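Local structure of major allergen Alt a 1 (Alternaria alternata, 3V0R) at residues I92-C104 and V115-L129. The protein is a secreted fungal allergen that may bind host plant thaumatin-like proteins and inhibit their beta-glucanase activity. Numbering follows the deposited sequence. Where two conformers were deposited one is given.
Sequences ITYVATATLPNYC and VCQGVADAYITLVTL. With 0FU (2,5,6-triaminopyrimidin-4-ol), chain J; 8AC (8-aminooctanoic acid), chain L.
Y103 and Q117 exchange both backbone hydrogen bonds, and V95 and V127 do the same, which defines 92-104 and 115-129 as two arms of an antiparallel hairpin joined in two separate ladders. The register shifts by two residues between them. The axes of strands 93-99 and 122-125 come no closer than 5.6 Å, and between the ladders one water accepts from T125 N and donates to T97 O. Next to the Y103-Q117 ladder V119 N bonds to P101 O at 3.1 Å, with the donor 38° out of the carbonyl plane.

Where backbone pairing lapses, the alanines A96 and A98 meet the larger I124 and L126: I124 CG2 lies 3.5 Å from A98 CB, and A96 CB meets I124 CD1 and L126 CD2. The disulfide C104-C116 closes a non-hydrogen-bonded pair, its CA atoms 3.9 Å apart; its chi3 of 101° is near the usual right angle. Beside it, N102 CG sits between the backbone N and carbonyl carbon (chi1 65°), and ND2 turns back to L100 O at 3.0 Å, with that oxygen in the amide plane; OD1 is left next to C116 CB.

At the other end the Y94 ring presents its edge to T128, CE1 being 3.4 Å from OG1. NAB of the triaminopyrimidinol is placed 2.5 Å from Y94 OH as donor, too short for the length to be trusted. L126 CD1 lies 3.5 Å from OAB of the aminooctanoic acid, so this end of the hairpin lines a ligand pocket.

Strand 81-87 pairs with the other edge of 93-106 (Y94 with Q86, A96 with L84), and strand 15-25 flanks 114-128, making the hairpin central in the antiparallel beta-barrel sheet; near the disulfide, Q117 and Y103 pack on R105 of the second subunit.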
loop_
_atom_site.group_PDB
_atom_site.type_symbol
_atom_site.label_atom_id
_atom_site.label_comp_id
_atom_site.label_asym_id
_atom_site.label_seq_id
_atom_site.Cartn_x
_atom_site.Cartn_y
_atom_site.Cartn_z
ATOM N N ILE A 92 21.472 -16.961 -10.074
ATOM C CA ILE A 92 21.992 -15.613 -10.227
ATOM C C ILE A 92 21.365 -14.707 -9.203
ATOM O O ILE A 92 20.143 -14.562 -9.171
ATOM C CB ILE A 92 21.667 -15.038 -11.620
ATOM C CG1 ILE A 92 22.297 -15.911 -12.729
ATOM C CG2 ILE A 92 22.171 -13.610 -11.755
ATOM C CD1 ILE A 92 21.827 -15.499 -14.148
ATOM N N THR A 93 22.212 -14.091 -8.389
ATOM C CA THR A 93 21.826 -13.080 -7.447
ATOM C C THR A 93 22.761 -11.913 -7.626
ATOM O O THR A 93 23.980 -12.111 -7.737
ATOM C CB THR A 93 21.948 -13.616 -5.991
ATOM O OG1 THR A 93 20.941 -14.622 -5.765
ATOM C CG2 THR A 93 21.729 -12.512 -4.966
ATOM N N TYR A 94 22.222 -10.694 -7.658
ATOM C CA TYR A 94 23.036 -9.479 -7.691
ATOM C C TYR A 94 23.016 -8.846 -6.349
ATOM O O TYR A 94 22.016 -8.939 -5.646
ATOM C CB TYR A 94 22.476 -8.460 -8.669
ATOM C CG TYR A 94 22.350 -8.882 -10.092
ATOM C CD1 TYR A 94 23.293 -9.685 -10.672
ATOM C CD2 TYR A 94 21.310 -8.419 -10.885
ATOM C CE1 TYR A 94 23.152 -10.110 -12.000
ATOM C CE2 TYR A 94 21.177 -8.825 -12.238
ATOM C CZ TYR A 94 22.109 -9.645 -12.763
ATOM O OH TYR A 94 22.026 -10.047 -14.083
ATOM N N VAL A 95 24.123 -8.217 -5.953
ATOM C CA VAL A 95 24.200 -7.371 -4.790
ATOM C C VAL A 95 24.793 -6.054 -5.166
ATOM O O VAL A 95 25.373 -5.920 -6.255
ATOM C CB VAL A 95 24.956 -7.968 -3.588
ATOM C CG1 VAL A 95 24.292 -9.231 -3.087
ATOM C CG2 VAL A 95 26.422 -8.253 -3.953
ATOM N N ALA A 96 24.571 -5.012 -4.347
ATOM C CA ALA A 96 25.099 -3.723 -4.644
ATOM C C ALA A 96 25.218 -2.921 -3.365
ATOM O O ALA A 96 24.367 -3.083 -2.469
ATOM C CB ALA A 96 24.213 -2.917 -5.637
ATOM N N THR A 97 26.192 -2.018 -3.307
ATOM C CA THR A 97 26.346 -1.227 -2.100
ATOM C C THR A 97 26.557 0.221 -2.376
ATOM O O THR A 97 27.035 0.608 -3.421
ATOM C CB THR A 97 27.529 -1.727 -1.175
ATOM O OG1 THR A 97 28.795 -1.507 -1.825
ATOM C CG2 THR A 97 27.370 -3.209 -0.734
ATOM N N ALA A 98 26.261 1.039 -1.347
ATOM C CA ALA A 98 26.574 2.458 -1.370
ATOM C C ALA A 98 26.559 3.076 -0.009
ATOM O O ALA A 98 26.068 2.486 0.934
ATOM C CB ALA A 98 25.538 3.204 -2.269
ATOM N N THR A 99 27.066 4.282 0.093
ATOM C CA THR A 99 26.903 5.148 1.232
ATOM C C THR A 99 25.802 6.132 0.854
ATOM O O THR A 99 25.820 6.681 -0.266
ATOM C CB THR A 99 28.211 5.950 1.566
ATOM O OG1 THR A 99 29.260 5.042 1.976
ATOM C CG2 THR A 99 27.955 6.912 2.716
ATOM N N LEU A 100 24.872 6.385 1.773
ATOM C CA LEU A 100 23.783 7.371 1.502
ATOM C C LEU A 100 23.996 8.537 2.471
ATOM O O LEU A 100 23.559 8.507 3.593
ATOM C CB LEU A 100 22.436 6.721 1.721
ATOM C CG LEU A 100 22.133 5.417 1.050
ATOM C CD1 LEU A 100 20.682 5.025 1.212
ATOM C CD2 LEU A 100 22.450 5.454 -0.469
ATOM N N PRO A 101 24.704 9.583 2.038
ATOM C CA PRO A 101 25.022 10.674 2.960
ATOM C C PRO A 101 23.738 11.362 3.367
ATOM O O PRO A 101 22.826 11.596 2.526
ATOM C CB PRO A 101 25.846 11.634 2.118
ATOM C CG PRO A 101 26.205 10.915 0.869
ATOM C CD PRO A 101 25.258 9.805 0.690
ATOM N N ASN A 102 23.662 11.670 4.648
ATOM C CA ASN A 102 22.473 12.323 5.147
ATOM C C ASN A 102 22.735 13.242 6.339
ATOM O O ASN A 102 23.817 13.180 6.949
ATOM C CB ASN A 102 21.467 11.239 5.473
ATOM C CG ASN A 102 21.918 10.345 6.604
ATOM O OD1 ASN A 102 21.688 10.664 7.746
ATOM N ND2 ASN A 102 22.643 9.282 6.296
ATOM N N TYR A 103 21.783 14.109 6.641
ATOM C CA TYR A 103 21.875 15.019 7.767
ATOM C C TYR A 103 20.678 14.822 8.683
ATOM O O TYR A 103 19.523 14.746 8.160
ATOM C CB TYR A 103 21.890 16.448 7.222
ATOM C CG TYR A 103 22.037 17.464 8.312
ATOM C CD1 TYR A 103 23.224 17.563 9.028
ATOM C CD2 TYR A 103 20.988 18.307 8.650
ATOM C CE1 TYR A 103 23.367 18.495 10.069
ATOM C CE2 TYR A 103 21.114 19.247 9.675
ATOM C CZ TYR A 103 22.304 19.327 10.373
ATOM O OH TYR A 103 22.407 20.243 11.397
ATOM N N CYS A 104 20.905 14.674 9.996
ATOM C CA CYS A 104 19.846 14.508 10.973
ATOM C C CYS A 104 19.627 15.770 11.770
ATOM O O CYS A 104 20.587 16.450 12.181
ATOM C CB CYS A 104 20.135 13.360 11.991
ATOM S SG CYS A 104 20.492 11.767 11.195
ATOM N N VAL A 115 15.096 13.418 12.693
ATOM C CA VAL A 115 14.749 12.999 11.362
ATOM C C VAL A 115 15.961 13.287 10.465
ATOM O O VAL A 115 16.625 14.322 10.626
ATOM C CB VAL A 115 13.443 13.653 10.882
ATOM C CG1 VAL A 115 12.257 13.125 11.690
ATOM C CG2 VAL A 115 13.520 15.170 10.995
ATOM N N CYS A 116 16.274 12.343 9.564
ATOM C CA CYS A 116 17.439 12.366 8.713
ATOM C C CYS A 116 16.982 12.427 7.261
ATOM O O CYS A 116 16.014 11.761 6.900
ATOM C CB CYS A 116 18.305 11.084 8.925
ATOM S SG CYS A 116 18.623 10.836 10.693
ATOM N N GLN A 117 17.602 13.249 6.430
ATOM C CA GLN A 117 17.302 13.210 5.040
ATOM C C GLN A 117 18.575 13.280 4.183
ATOM O O GLN A 117 19.588 13.871 4.622
ATOM C CB GLN A 117 16.260 14.316 4.659
ATOM C CG GLN A 117 16.805 15.710 4.951
ATOM C CD GLN A 117 15.804 16.909 4.753
ATOM O OE1 GLN A 117 14.693 16.965 5.365
ATOM N NE2 GLN A 117 16.184 17.848 3.835
ATOM N N GLY A 118 18.508 12.637 3.004
ATOM C CA GLY A 118 19.648 12.550 2.109
ATOM C C GLY A 118 20.100 13.981 1.710
ATOM O O GLY A 118 19.265 14.910 1.593
ATOM N N VAL A 119 21.411 14.159 1.608
ATOM C CA VAL A 119 22.002 15.409 1.121
ATOM C C VAL A 119 22.633 15.269 -0.263
ATOM O O VAL A 119 23.031 16.264 -0.861
ATOM C CB VAL A 119 22.988 16.011 2.120
ATOM C CG1 VAL A 119 22.263 16.330 3.415
ATOM C CG2 VAL A 119 24.192 15.111 2.360
ATOM N N ALA A 120 22.679 14.040 -0.795
ATOM C CA ALA A 120 23.269 13.777 -2.099
ATOM C C ALA A 120 22.726 12.492 -2.640
ATOM O O ALA A 120 22.412 11.573 -1.868
ATOM C CB ALA A 120 24.780 13.650 -2.015
ATOM N N ASP A 121 22.650 12.393 -3.965
ATOM C CA ASP A 121 22.290 11.130 -4.587
ATOM C C ASP A 121 23.493 10.184 -4.508
ATOM O O ASP A 121 24.603 10.647 -4.291
ATOM C CB ASP A 121 21.969 11.352 -6.052
ATOM C CG ASP A 121 20.657 12.082 -6.282
ATOM O OD1 ASP A 121 19.891 12.352 -5.395
ATOM O OD2 ASP A 121 20.389 12.376 -7.456
ATOM N N ALA A 122 23.262 8.883 -4.672
ATOM C CA ALA A 122 24.311 7.865 -4.741
ATOM C C ALA A 122 23.967 6.954 -5.913
ATOM O O ALA A 122 22.820 6.833 -6.277
ATOM C CB ALA A 122 24.370 7.017 -3.439
ATOM N N TYR A 123 24.972 6.309 -6.485
ATOM C CA TYR A 123 24.794 5.403 -7.588
ATOM C C TYR A 123 25.260 4.031 -7.188
ATOM O O TYR A 123 26.342 3.884 -6.564
ATOM C CB TYR A 123 25.529 5.945 -8.763
ATOM C CG TYR A 123 24.856 7.147 -9.336
ATOM C CD1 TYR A 123 25.092 8.421 -8.820
ATOM C CD2 TYR A 123 23.905 7.020 -10.359
ATOM C CE1 TYR A 123 24.352 9.527 -9.305
ATOM C CE2 TYR A 123 23.240 8.106 -10.882
ATOM C CZ TYR A 123 23.463 9.345 -10.362
ATOM O OH TYR A 123 22.781 10.375 -10.883
ATOM N N ILE A 124 24.491 3.001 -7.468
ATOM C CA ILE A 124 24.901 1.659 -7.054
ATOM C C ILE A 124 25.157 0.858 -8.353
ATOM O O ILE A 124 24.458 1.070 -9.379
ATOM C CB ILE A 124 23.813 0.939 -6.184
ATOM C CG1 ILE A 124 22.410 0.858 -6.787
ATOM C CG2 ILE A 124 23.709 1.541 -4.791
ATOM C CD1 ILE A 124 22.121 -0.428 -7.609
ATOM N N THR A 125 26.052 -0.110 -8.281
ATOM C CA THR A 125 26.301 -1.065 -9.377
ATOM C C THR A 125 25.938 -2.468 -8.899
ATOM O O THR A 125 26.443 -3.003 -7.885
ATOM C CB THR A 125 27.778 -1.000 -9.911
ATOM O OG1 THR A 125 28.092 0.309 -10.361
ATOM C CG2 THR A 125 28.007 -2.040 -11.119
ATOM N N LEU A 126 25.028 -3.114 -9.622
ATOM C CA LEU A 126 24.645 -4.477 -9.337
ATOM C C LEU A 126 25.636 -5.466 -9.939
ATOM O O LEU A 126 25.878 -5.464 -11.141
ATOM C CB LEU A 126 23.210 -4.733 -9.832
ATOM C CG LEU A 126 22.098 -3.944 -9.167
ATOM C CD1 LEU A 126 20.928 -3.855 -10.135
ATOM C CD2 LEU A 126 21.682 -4.669 -7.889
ATOM N N VAL A 127 26.169 -6.373 -9.117
ATOM C CA VAL A 127 27.198 -7.330 -9.500
ATOM C C VAL A 127 26.842 -8.725 -8.980
ATOM O O VAL A 127 26.283 -8.882 -7.885
ATOM C CB VAL A 127 28.590 -6.896 -8.986
ATOM C CG1 VAL A 127 29.679 -7.849 -9.492
ATOM C CG2 VAL A 127 28.918 -5.437 -9.394
ATOM N N THR A 128 27.170 -9.746 -9.793
ATOM C CA THR A 128 26.721 -11.082 -9.559
ATOM C C THR A 128 27.528 -11.731 -8.389
ATOM O O THR A 128 28.776 -11.665 -8.379
ATOM C CB THR A 128 26.927 -11.903 -10.813
ATOM O OG1 THR A 128 26.323 -11.279 -11.948
ATOM C CG2 THR A 128 26.338 -13.342 -10.625
ATOM N N LEU A 129 26.841 -12.332 -7.447
ATOM C CA LEU A 129 27.487 -13.123 -6.390
ATOM C C LEU A 129 27.931 -14.464 -6.890
ATOM O O LEU A 129 27.162 -15.184 -7.555
ATOM C CB LEU A 129 26.497 -13.402 -5.306
ATOM C CG LEU A 129 26.426 -12.457 -4.156
ATOM C CD1 LEU A 129 25.389 -13.097 -3.136
ATOM C CD2 LEU A 129 27.772 -12.302 -3.403
HETATM C C4 0FU J . 17.475 -8.953 -17.813
HETATM N N3 0FU J . 18.276 -9.326 -18.847
HETATM C C2 0FU J . 19.521 -9.839 -18.649
HETATM N NAA 0FU J . 20.260 -10.188 -19.713
HETATM N N1 0FU J . 20.025 -10.009 -17.407
HETATM C C6 0FU J . 19.264 -9.649 -16.333
HETATM N NAB 0FU J . 19.740 -9.806 -15.119
HETATM C C5 0FU J . 17.959 -9.107 -16.502
HETATM N NAC 0FU J . 17.164 -8.742 -15.463
HETATM O O4 0FU J . 16.214 -8.421 -17.984
HETATM N NAA 8AC L . 20.559 -6.599 -22.527
HETATM O OAB 8AC L . 19.217 -5.923 -12.431
HETATM O OAC 8AC L . 17.152 -5.665 -12.929
HETATM C CAD 8AC L . 19.674 -6.462 -21.362
HETATM C CAE 8AC L . 20.373 -5.616 -20.321
HETATM C CAF 8AC L . 19.392 -4.914 -19.402
HETATM C CAG 8AC L . 19.368 -5.686 -18.075
HETATM C CAH 8AC L . 19.134 -4.785 -16.916
HETATM C CAI 8AC L . 18.786 -5.644 -15.666
HETATM C CAJ 8AC L . 18.876 -4.794 -14.420
HETATM C CAK 8AC L . 18.346 -5.539 -13.177
HETATM O O HOH W 1 24.611 -15.738 -8.125
HETATM O O HOH W 2 27.807 0.211 -6.001
HETATM O O HOH W 3 21.877 9.983 0.340
#